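Local coordinates for protein eukaryotic peptide chain release factor GTP-binding subunit (PDB 1R5B) that is the GTP-binding subunit of a eukaryotic peptide chain release factor, a translation factor with an elongation factor Tu-like P-loop domain followed by beta domains, at residues K227-D241 and P249-D261. Numbering follows the deposited sequence.
Sequences KYMPVSAYTGQNVKD and PWYQGPSLLEYLD
Lys-227, Met-229 and Pro-230 of the edge strand pack on Tyr-259 and Tyr-251, while the loop after the strand receives the N-terminus of helix 256-262; the contact joins the end of the central sheet of the P-loop GTP-binding domain to this helix. The axes of strand 227-230 and helix 256-261 run roughly antiparallel (153°) and approach to 10.2 Å.

In the polar half, three consecutive loop carbonyls accept from the helix start. Asn-238 O accepts from Leu-256 N at 3.0 Å, and Val-239 O from Leu-257 N at 2.8 Å. Next along, Lys-240 O is met from above its carbonyl plane by Ser-255 OG, 2.7 Å away. Ser-255 is the N-cap: OG sits between the backbone N and the carbonyl carbon (chi1 73°), from where it also accepts from Glu-258 N, and a weak return bond from Ser-255 N to Glu-258 OE1 completes a capping box.

The other half centres on two tyrosines. Pro-230 CD lies over one face of the Tyr-251 ring, 3.9 Å from its centroid, and Gly-253 N sits over the opposite face. Tyr-251 OH bonds Pro-254 O in the carbonyl plane at 2.6 Å. Beside this ring the Asn-238 amide stands nearly perpendicular (88°), fixed by ND2 to Pro-230 O and by OD1 to Val-243 N. Lys-227 lays CG over a face of Tyr-259, while Met-229 spans the two tyrosines, its CG 3.2 Å from Tyr-251 OH and its CE 3.7 Å from Tyr-259 CB.

Between the strand and these carbonyls, the Val-Ser-Ala run 231-233 is consistent with the G5 motif of P-loop GTP-binding proteins; Ser-232 OG bonds Asp-192. Helix-end N-H groups and the cap hydroxyl thus satisfy three successive loop carbonyls, and the helix's positive end probably strengthens their hold on the loop following this motif.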
ATOM      1  N   LYS A 227      16.281   2.954  -2.931  1.00 35.07           N
ATOM      2  CA  LYS A 227      16.377   1.585  -3.433  1.00 35.36           C
ATOM      3  C   LYS A 227      16.978   1.656  -4.826  1.00 35.01           C
ATOM      4  O   LYS A 227      16.428   2.340  -5.693  1.00 35.41           O
ATOM      5  CB  LYS A 227      14.985   0.926  -3.516  1.00 35.45           C
ATOM      6  CG  LYS A 227      14.980  -0.553  -3.980  1.00 35.73           C
ATOM      7  CD  LYS A 227      15.845  -1.396  -3.060  1.00 36.95           C
ATOM      8  CE  LYS A 227      15.578  -2.875  -3.169  1.00 37.05           C
ATOM      9  NZ  LYS A 227      16.255  -3.429  -4.328  1.00 38.61           N
ATOM     10  N   TYR A 228      18.080   0.952  -5.047  1.00 34.44           N
ATOM     11  CA  TYR A 228      18.688   0.852  -6.381  1.00 34.18           C
ATOM     12  C   TYR A 228      18.315  -0.486  -7.015  1.00 34.61           C
ATOM     13  O   TYR A 228      18.247  -1.514  -6.323  1.00 34.94           O
ATOM     14  CB  TYR A 228      20.209   0.982  -6.292  1.00 33.92           C
ATOM     15  CG  TYR A 228      20.651   2.329  -5.787  1.00 32.80           C
ATOM     16  CD1 TYR A 228      20.932   2.527  -4.438  1.00 31.97           C
ATOM     17  CD2 TYR A 228      20.763   3.416  -6.651  1.00 31.57           C
ATOM     18  CE1 TYR A 228      21.317   3.771  -3.967  1.00 31.67           C
ATOM     19  CE2 TYR A 228      21.150   4.668  -6.186  1.00 31.36           C
ATOM     20  CZ  TYR A 228      21.422   4.835  -4.847  1.00 30.97           C
ATOM     21  OH  TYR A 228      21.810   6.056  -4.379  1.00 31.26           O
ATOM     22  N   MET A 229      18.074  -0.473  -8.328  1.00 34.85           N
ATOM     23  CA  MET A 229      17.740  -1.691  -9.068  1.00 34.75           C
ATOM     24  C   MET A 229      18.208  -1.621 -10.506  1.00 34.89           C
ATOM     25  O   MET A 229      17.938  -0.637 -11.193  1.00 34.77           O
ATOM     26  CB  MET A 229      16.239  -1.917  -9.072  1.00 34.76           C
ATOM     27  CG  MET A 229      15.851  -3.119  -8.252  1.00 34.37           C
ATOM     28  SD  MET A 229      14.122  -3.383  -8.189  1.00 30.70           S
ATOM     29  CE  MET A 229      13.583  -1.886  -7.641  1.00 30.89           C
ATOM     30  N   PRO A 230      18.893  -2.663 -10.969  1.00 34.90           N
ATOM     31  CA  PRO A 230      19.301  -2.735 -12.366  1.00 34.89           C
ATOM     32  C   PRO A 230      18.130  -3.238 -13.183  1.00 34.87           C
ATOM     33  O   PRO A 230      17.390  -4.116 -12.715  1.00 34.87           O
ATOM     34  CB  PRO A 230      20.430  -3.754 -12.341  1.00 34.73           C
ATOM     35  CG  PRO A 230      20.069  -4.668 -11.233  1.00 34.74           C
ATOM     36  CD  PRO A 230      19.334  -3.852 -10.219  1.00 34.97           C
ATOM     37  N   VAL A 231      17.935  -2.624 -14.343  1.00 34.63           N
ATOM     38  CA  VAL A 231      16.999  -3.088 -15.353  1.00 34.58           C
ATOM     39  C   VAL A 231      17.540  -2.807 -16.754  1.00 34.86           C
ATOM     40  O   VAL A 231      18.536  -2.096 -16.944  1.00 34.28           O
ATOM     41  CB  VAL A 231      15.628  -2.394 -15.245  1.00 34.50           C
ATOM     42  CG1 VAL A 231      15.094  -2.423 -13.815  1.00 34.84           C
ATOM     43  CG2 VAL A 231      15.704  -0.958 -15.733  1.00 34.67           C
ATOM     44  N   SER A 232      16.857  -3.382 -17.733  1.00 35.32           N
ATOM     45  CA  SER A 232      16.991  -2.977 -19.120  1.00 35.41           C
ATOM     46  C   SER A 232      15.592  -2.880 -19.708  1.00 35.26           C
ATOM     47  O   SER A 232      14.909  -3.888 -19.878  1.00 35.00           O
ATOM     48  CB  SER A 232      17.836  -3.970 -19.907  1.00 35.49           C
ATOM     49  OG  SER A 232      17.680  -3.743 -21.295  1.00 36.18           O
ATOM     50  N   ALA A 233      15.185  -1.655 -20.020  1.00 35.32           N
ATOM     51  CA  ALA A 233      13.841  -1.358 -20.494  1.00 35.43           C
ATOM     52  C   ALA A 233      13.649  -1.827 -21.929  1.00 35.61           C
ATOM     53  O   ALA A 233      12.520  -2.074 -22.360  1.00 35.97           O
ATOM     54  CB  ALA A 233      13.565   0.145 -20.385  1.00 35.22           C
ATOM     55  N   TYR A 234      14.751  -1.936 -22.667  1.00 35.72           N
ATOM     56  CA  TYR A 234      14.703  -2.388 -24.043  1.00 35.74           C
ATOM     57  C   TYR A 234      14.295  -3.855 -24.052  1.00 35.65           C
ATOM     58  O   TYR A 234      13.290  -4.207 -24.661  1.00 35.83           O
ATOM     59  CB  TYR A 234      16.057  -2.180 -24.743  1.00 35.97           C
ATOM     60  CG  TYR A 234      16.043  -2.521 -26.229  1.00 36.61           C
ATOM     61  CD1 TYR A 234      15.356  -1.720 -27.140  1.00 36.75           C
ATOM     62  CD2 TYR A 234      16.701  -3.651 -26.716  1.00 37.14           C
ATOM     63  CE1 TYR A 234      15.323  -2.031 -28.492  1.00 37.43           C
ATOM     64  CE2 TYR A 234      16.681  -3.971 -28.076  1.00 37.68           C
ATOM     65  CZ  TYR A 234      15.989  -3.156 -28.956  1.00 37.87           C
ATOM     66  OH  TYR A 234      15.959  -3.456 -30.298  1.00 38.73           O
ATOM     67  N   THR A 235      15.042  -4.693 -23.338  1.00 35.46           N
ATOM     68  CA  THR A 235      14.773  -6.138 -23.308  1.00 35.31           C
ATOM     69  C   THR A 235      13.733  -6.546 -22.279  1.00 35.00           C
ATOM     70  O   THR A 235      13.310  -7.697 -22.255  1.00 34.89           O
ATOM     71  CB  THR A 235      16.059  -6.931 -23.011  1.00 35.47           C
ATOM     72  OG1 THR A 235      16.511  -6.647 -21.680  1.00 35.70           O
ATOM     73  CG2 THR A 235      17.217  -6.492 -23.915  1.00 35.92           C
ATOM     74  N   GLY A 236      13.332  -5.615 -21.421  1.00 34.75           N
ATOM     75  CA  GLY A 236      12.457  -5.928 -20.306  1.00 34.76           C
ATOM     76  C   GLY A 236      13.072  -6.773 -19.196  1.00 34.56           C
ATOM     77  O   GLY A 236      12.368  -7.277 -18.321  1.00 34.32           O
ATOM     78  N   GLN A 237      14.388  -6.918 -19.207  1.00 34.43           N
ATOM     79  CA  GLN A 237      15.046  -7.726 -18.200  1.00 34.48           C
ATOM     80  C   GLN A 237      15.001  -7.034 -16.829  1.00 34.09           C
ATOM     81  O   GLN A 237      15.389  -5.873 -16.683  1.00 33.72           O
ATOM     82  CB  GLN A 237      16.477  -8.035 -18.613  1.00 34.59           C
ATOM     83  CG  GLN A 237      16.551  -9.098 -19.687  1.00 35.57           C
ATOM     84  CD  GLN A 237      17.892  -9.136 -20.392  1.00 37.00           C
ATOM     85  OE1 GLN A 237      18.608  -8.122 -20.453  1.00 38.12           O
ATOM     86  NE2 GLN A 237      18.240 -10.303 -20.930  1.00 37.61           N
ATOM     87  N   ASN A 238      14.512  -7.778 -15.845  1.00 33.74           N
ATOM     88  CA  ASN A 238      14.358  -7.314 -14.471  1.00 33.58           C
ATOM     89  C   ASN A 238      13.289  -6.245 -14.284  1.00 33.70           C
ATOM     90  O   ASN A 238      13.289  -5.576 -13.262  1.00 33.15           O
ATOM     91  CB  ASN A 238      15.692  -6.840 -13.878  1.00 33.36           C
ATOM     92  CG  ASN A 238      15.772  -7.071 -12.372  1.00 32.57           C
ATOM     93  OD1 ASN A 238      15.567  -8.186 -11.889  1.00 30.85           O
ATOM     94  ND2 ASN A 238      16.069  -6.018 -11.633  1.00 29.94           N
ATOM     95  N   VAL A 239      12.383  -6.092 -15.251  1.00 34.06           N
ATOM     96  CA  VAL A 239      11.278  -5.144 -15.101  1.00 34.31           C
ATOM     97  C   VAL A 239      10.128  -5.885 -14.461  1.00 34.12           C
ATOM     98  O   VAL A 239       9.725  -5.518 -13.361  1.00 34.47           O
ATOM     99  CB  VAL A 239      10.898  -4.365 -16.418  1.00 34.29           C
ATOM    100  CG1 VAL A 239      10.432  -5.258 -17.468  1.00 36.82           C
ATOM    101  CG2 VAL A 239       9.793  -3.360 -16.169  1.00 34.04           C
ATOM    102  N   LYS A 240       9.631  -6.941 -15.106  1.00 34.25           N
ATOM    103  CA  LYS A 240       8.555  -7.766 -14.559  1.00 34.20           C
ATOM    104  C   LYS A 240       9.122  -9.038 -13.943  1.00 34.31           C
ATOM    105  O   LYS A 240       8.873  -9.334 -12.785  1.00 34.36           O
ATOM    106  CB  LYS A 240       7.536  -8.146 -15.638  1.00 34.49           C
ATOM    107  CG  LYS A 240       6.269  -8.791 -15.055  1.00 35.27           C
ATOM    108  CD  LYS A 240       5.531  -9.658 -16.041  1.00 37.45           C
ATOM    109  CE  LYS A 240       4.252 -10.209 -15.406  1.00 38.41           C
ATOM    110  NZ  LYS A 240       3.688 -11.345 -16.197  1.00 40.32           N
ATOM    111  N   ASP A 241       9.862  -9.806 -14.729  1.00 34.66           N
ATOM    112  CA  ASP A 241      10.496 -11.020 -14.225  1.00 35.10           C
ATOM    113  C   ASP A 241      11.908 -10.670 -13.780  1.00 35.60           C
ATOM    114  O   ASP A 241      12.484  -9.715 -14.279  1.00 35.29           O
ATOM    115  CB  ASP A 241      10.545 -12.102 -15.314  1.00 34.91           C
ATOM    116  CG  ASP A 241       9.166 -12.445 -15.874  1.00 34.34           C
ATOM    117  OD1 ASP A 241       9.094 -12.819 -17.056  1.00 34.05           O
ATOM    118  OD2 ASP A 241       8.108 -12.373 -15.220  1.00 33.76           O
ATOM    119  N   PRO A 249      24.314 -13.153 -12.871  1.00 41.54           N
ATOM    120  CA  PRO A 249      24.402 -14.060 -11.714  1.00 41.54           C
ATOM    121  C   PRO A 249      24.432 -13.361 -10.355  1.00 41.46           C
ATOM    122  O   PRO A 249      24.003 -13.956  -9.363  1.00 41.39           O
ATOM    123  CB  PRO A 249      25.736 -14.806 -11.931  1.00 41.65           C
ATOM    124  CG  PRO A 249      26.272 -14.376 -13.264  1.00 41.58           C
ATOM    125  CD  PRO A 249      25.542 -13.157 -13.688  1.00 41.57           C
ATOM    126  N   TRP A 250      24.918 -12.121 -10.319  1.00 41.42           N
ATOM    127  CA  TRP A 250      25.234 -11.439  -9.056  1.00 41.24           C
ATOM    128  C   TRP A 250      24.047 -10.720  -8.417  1.00 41.62           C
ATOM    129  O   TRP A 250      23.983 -10.627  -7.191  1.00 41.49           O
ATOM    130  CB  TRP A 250      26.412 -10.465  -9.234  1.00 41.05           C
ATOM    131  CG  TRP A 250      26.280  -9.555 -10.414  1.00 39.89           C
ATOM    132  CD1 TRP A 250      26.797  -9.753 -11.661  1.00 39.05           C
ATOM    133  CD2 TRP A 250      25.570  -8.313 -10.466  1.00 38.58           C
ATOM    134  NE1 TRP A 250      26.458  -8.709 -12.485  1.00 38.56           N
ATOM    135  CE2 TRP A 250      25.704  -7.808 -11.776  1.00 38.47           C
ATOM    136  CE3 TRP A 250      24.837  -7.563  -9.530  1.00 38.17           C
ATOM    137  CZ2 TRP A 250      25.134  -6.592 -12.176  1.00 37.66           C
ATOM    138  CZ3 TRP A 250      24.275  -6.356  -9.929  1.00 37.55           C
ATOM    139  CH2 TRP A 250      24.425  -5.887 -11.242  1.00 37.46           C
ATOM    140  N   TYR A 251      23.125 -10.195  -9.228  1.00 42.24           N
ATOM    141  CA  TYR A 251      21.918  -9.556  -8.688  1.00 42.63           C
ATOM    142  C   TYR A 251      20.931 -10.632  -8.314  1.00 42.84           C
ATOM    143  O   TYR A 251      20.531 -11.452  -9.157  1.00 43.23           O
ATOM    144  CB  TYR A 251      21.233  -8.621  -9.687  1.00 42.89           C
ATOM    145  CG  TYR A 251      20.020  -7.932  -9.088  1.00 43.31           C
ATOM    146  CD1 TYR A 251      20.175  -6.976  -8.093  1.00 44.13           C
ATOM    147  CD2 TYR A 251      18.727  -8.247  -9.498  1.00 43.68           C
ATOM    148  CE1 TYR A 251      19.077  -6.334  -7.526  1.00 44.66           C
ATOM    149  CE2 TYR A 251      17.613  -7.610  -8.934  1.00 44.31           C
ATOM    150  CZ  TYR A 251      17.798  -6.653  -7.947  1.00 44.93           C
ATOM    151  OH  TYR A 251      16.726  -6.012  -7.359  1.00 45.25           O
ATOM    152  N   GLN A 252      20.536 -10.644  -7.051  1.00 42.71           N
ATOM    153  CA  GLN A 252      19.598 -11.650  -6.599  1.00 42.62           C
ATOM    154  C   GLN A 252      18.480 -10.991  -5.791  1.00 41.92           C
ATOM    155  O   GLN A 252      17.946 -11.572  -4.840  1.00 42.15           O
ATOM    156  CB  GLN A 252      20.345 -12.720  -5.805  1.00 42.90           C
ATOM    157  CG  GLN A 252      21.432 -13.508  -6.605  1.00 44.15           C
ATOM    158  CD  GLN A 252      20.947 -14.854  -7.207  1.00 45.68           C
ATOM    159  OE1 GLN A 252      19.754 -15.192  -7.145  1.00 46.17           O
ATOM    160  NE2 GLN A 252      21.887 -15.618  -7.790  1.00 45.03           N
ATOM    161  N   GLY A 253      18.134  -9.767  -6.188  1.00 40.80           N
ATOM    162  CA  GLY A 253      17.015  -9.044  -5.612  1.00 39.77           C
ATOM    163  C   GLY A 253      15.757  -9.234  -6.444  1.00 38.69           C
ATOM    164  O   GLY A 253      15.690 -10.122  -7.294  1.00 38.64           O
ATOM    165  N   PRO A 254      14.745  -8.419  -6.181  1.00 37.31           N
ATOM    166  CA  PRO A 254      13.506  -8.452  -6.956  1.00 36.18           C
ATOM    167  C   PRO A 254      13.565  -7.623  -8.240  1.00 34.74           C
ATOM    168  O   PRO A 254      14.388  -6.714  -8.378  1.00 34.23           O
ATOM    169  CB  PRO A 254      12.490  -7.844  -5.978  1.00 36.30           C
ATOM    170  CG  PRO A 254      13.272  -6.887  -5.169  1.00 36.57           C
ATOM    171  CD  PRO A 254      14.673  -7.429  -5.089  1.00 37.44           C
ATOM    172  N   SER A 255      12.674  -7.952  -9.170  1.00 33.49           N
ATOM    173  CA  SER A 255      12.430  -7.133 -10.350  1.00 32.53           C
ATOM    174  C   SER A 255      11.764  -5.831  -9.940  1.00 32.04           C
ATOM    175  O   SER A 255      11.224  -5.723  -8.848  1.00 31.72           O
ATOM    176  CB  SER A 255      11.532  -7.865 -11.347  1.00 32.19           C
ATOM    177  OG  SER A 255      10.199  -7.912 -10.886  1.00 30.86           O
ATOM    178  N   LEU A 256      11.796  -4.844 -10.824  1.00 31.81           N
ATOM    179  CA  LEU A 256      11.185  -3.565 -10.526  1.00 32.16           C
ATOM    180  C   LEU A 256       9.742  -3.752 -10.079  1.00 32.26           C
ATOM    181  O   LEU A 256       9.382  -3.306  -8.998  1.00 31.69           O
ATOM    182  CB  LEU A 256      11.257  -2.620 -11.719  1.00 32.00           C
ATOM    183  CG  LEU A 256      10.547  -1.285 -11.523  1.00 31.89           C
ATOM    184  CD1 LEU A 256      11.066  -0.597 -10.274  1.00 31.84           C
ATOM    185  CD2 LEU A 256      10.745  -0.406 -12.738  1.00 32.50           C
ATOM    186  N   LEU A 257       8.931  -4.419 -10.894  1.00 32.43           N
ATOM    187  CA  LEU A 257       7.508  -4.562 -10.586  1.00 33.07           C
ATOM    188  C   LEU A 257       7.273  -5.363  -9.306  1.00 33.09           C
ATOM    189  O   LEU A 257       6.325  -5.110  -8.582  1.00 32.55           O
ATOM    190  CB  LEU A 257       6.741  -5.197 -11.746  1.00 33.32           C
ATOM    191  CG  LEU A 257       6.602  -4.326 -13.009  1.00 34.57           C
ATOM    192  CD1 LEU A 257       5.760  -5.055 -14.013  1.00 35.24           C
ATOM    193  CD2 LEU A 257       5.996  -2.976 -12.725  1.00 35.52           C
ATOM    194  N   GLU A 258       8.150  -6.315  -9.033  1.00 33.04           N
ATOM    195  CA  GLU A 258       8.045  -7.125  -7.836  1.00 33.19           C
ATOM    196  C   GLU A 258       8.255  -6.252  -6.599  1.00 32.73           C
ATOM    197  O   GLU A 258       7.567  -6.395  -5.602  1.00 32.87           O
ATOM    198  CB  GLU A 258       9.100  -8.220  -7.897  1.00 33.79           C
ATOM    199  CG  GLU A 258       9.144  -9.164  -6.716  1.00 35.11           C
ATOM    200  CD  GLU A 258      10.243 -10.199  -6.861  1.00 37.27           C
ATOM    201  OE1 GLU A 258      10.733 -10.410  -7.998  1.00 37.18           O
ATOM    202  OE2 GLU A 258      10.615 -10.798  -5.827  1.00 38.79           O
ATOM    203  N   TYR A 259       9.225  -5.356  -6.678  1.00 32.09           N
ATOM    204  CA  TYR A 259       9.503  -4.403  -5.617  1.00 31.42           C
ATOM    205  C   TYR A 259       8.366  -3.363  -5.466  1.00 30.81           C
ATOM    206  O   TYR A 259       7.960  -3.047  -4.350  1.00 30.14           O
ATOM    207  CB  TYR A 259      10.838  -3.696  -5.882  1.00 31.16           C
ATOM    208  CG  TYR A 259      11.133  -2.685  -4.834  1.00 31.94           C
ATOM    209  CD1 TYR A 259      11.636  -3.079  -3.594  1.00 33.16           C
ATOM    210  CD2 TYR A 259      10.854  -1.340  -5.039  1.00 32.35           C
ATOM    211  CE1 TYR A 259      11.881  -2.154  -2.599  1.00 33.11           C
ATOM    212  CE2 TYR A 259      11.089  -0.405  -4.034  1.00 32.58           C
ATOM    213  CZ  TYR A 259      11.593  -0.822  -2.826  1.00 32.68           C
ATOM    214  OH  TYR A 259      11.830   0.085  -1.840  1.00 35.26           O
ATOM    215  N   LEU A 260       7.882  -2.827  -6.583  1.00 30.15           N
ATOM    216  CA  LEU A 260       6.776  -1.864  -6.578  1.00 30.22           C
ATOM    217  C   LEU A 260       5.511  -2.470  -5.942  1.00 30.12           C
ATOM    218  O   LEU A 260       4.742  -1.779  -5.280  1.00 29.29           O
ATOM    219  CB  LEU A 260       6.453  -1.423  -8.004  1.00 30.57           C
ATOM    220  CG  LEU A 260       6.895  -0.051  -8.543  1.00 31.27           C
ATOM    221  CD1 LEU A 260       8.139   0.467  -7.884  1.00 29.81           C
ATOM    222  CD2 LEU A 260       7.054  -0.115 -10.077  1.00 30.53           C
ATOM    223  N   ASP A 261       5.330  -3.776  -6.123  1.00 29.80           N
ATOM    224  CA  ASP A 261       4.150  -4.458  -5.635  1.00 30.06           C
ATOM    225  C   ASP A 261       4.069  -4.542  -4.113  1.00 29.64           C
ATOM    226  O   ASP A 261       3.013  -4.335  -3.553  1.00 30.18           O
ATOM    227  CB  ASP A 261       4.068  -5.867  -6.231  1.00 30.10           C
ATOM    228  CG  ASP A 261       2.762  -6.548  -5.906  1.00 30.75           C
ATOM    229  OD1 ASP A 261       1.717  -6.069  -6.375  1.00 32.45           O
ATOM    230  OD2 ASP A 261       2.679  -7.560  -5.184  1.00 32.81           O
TER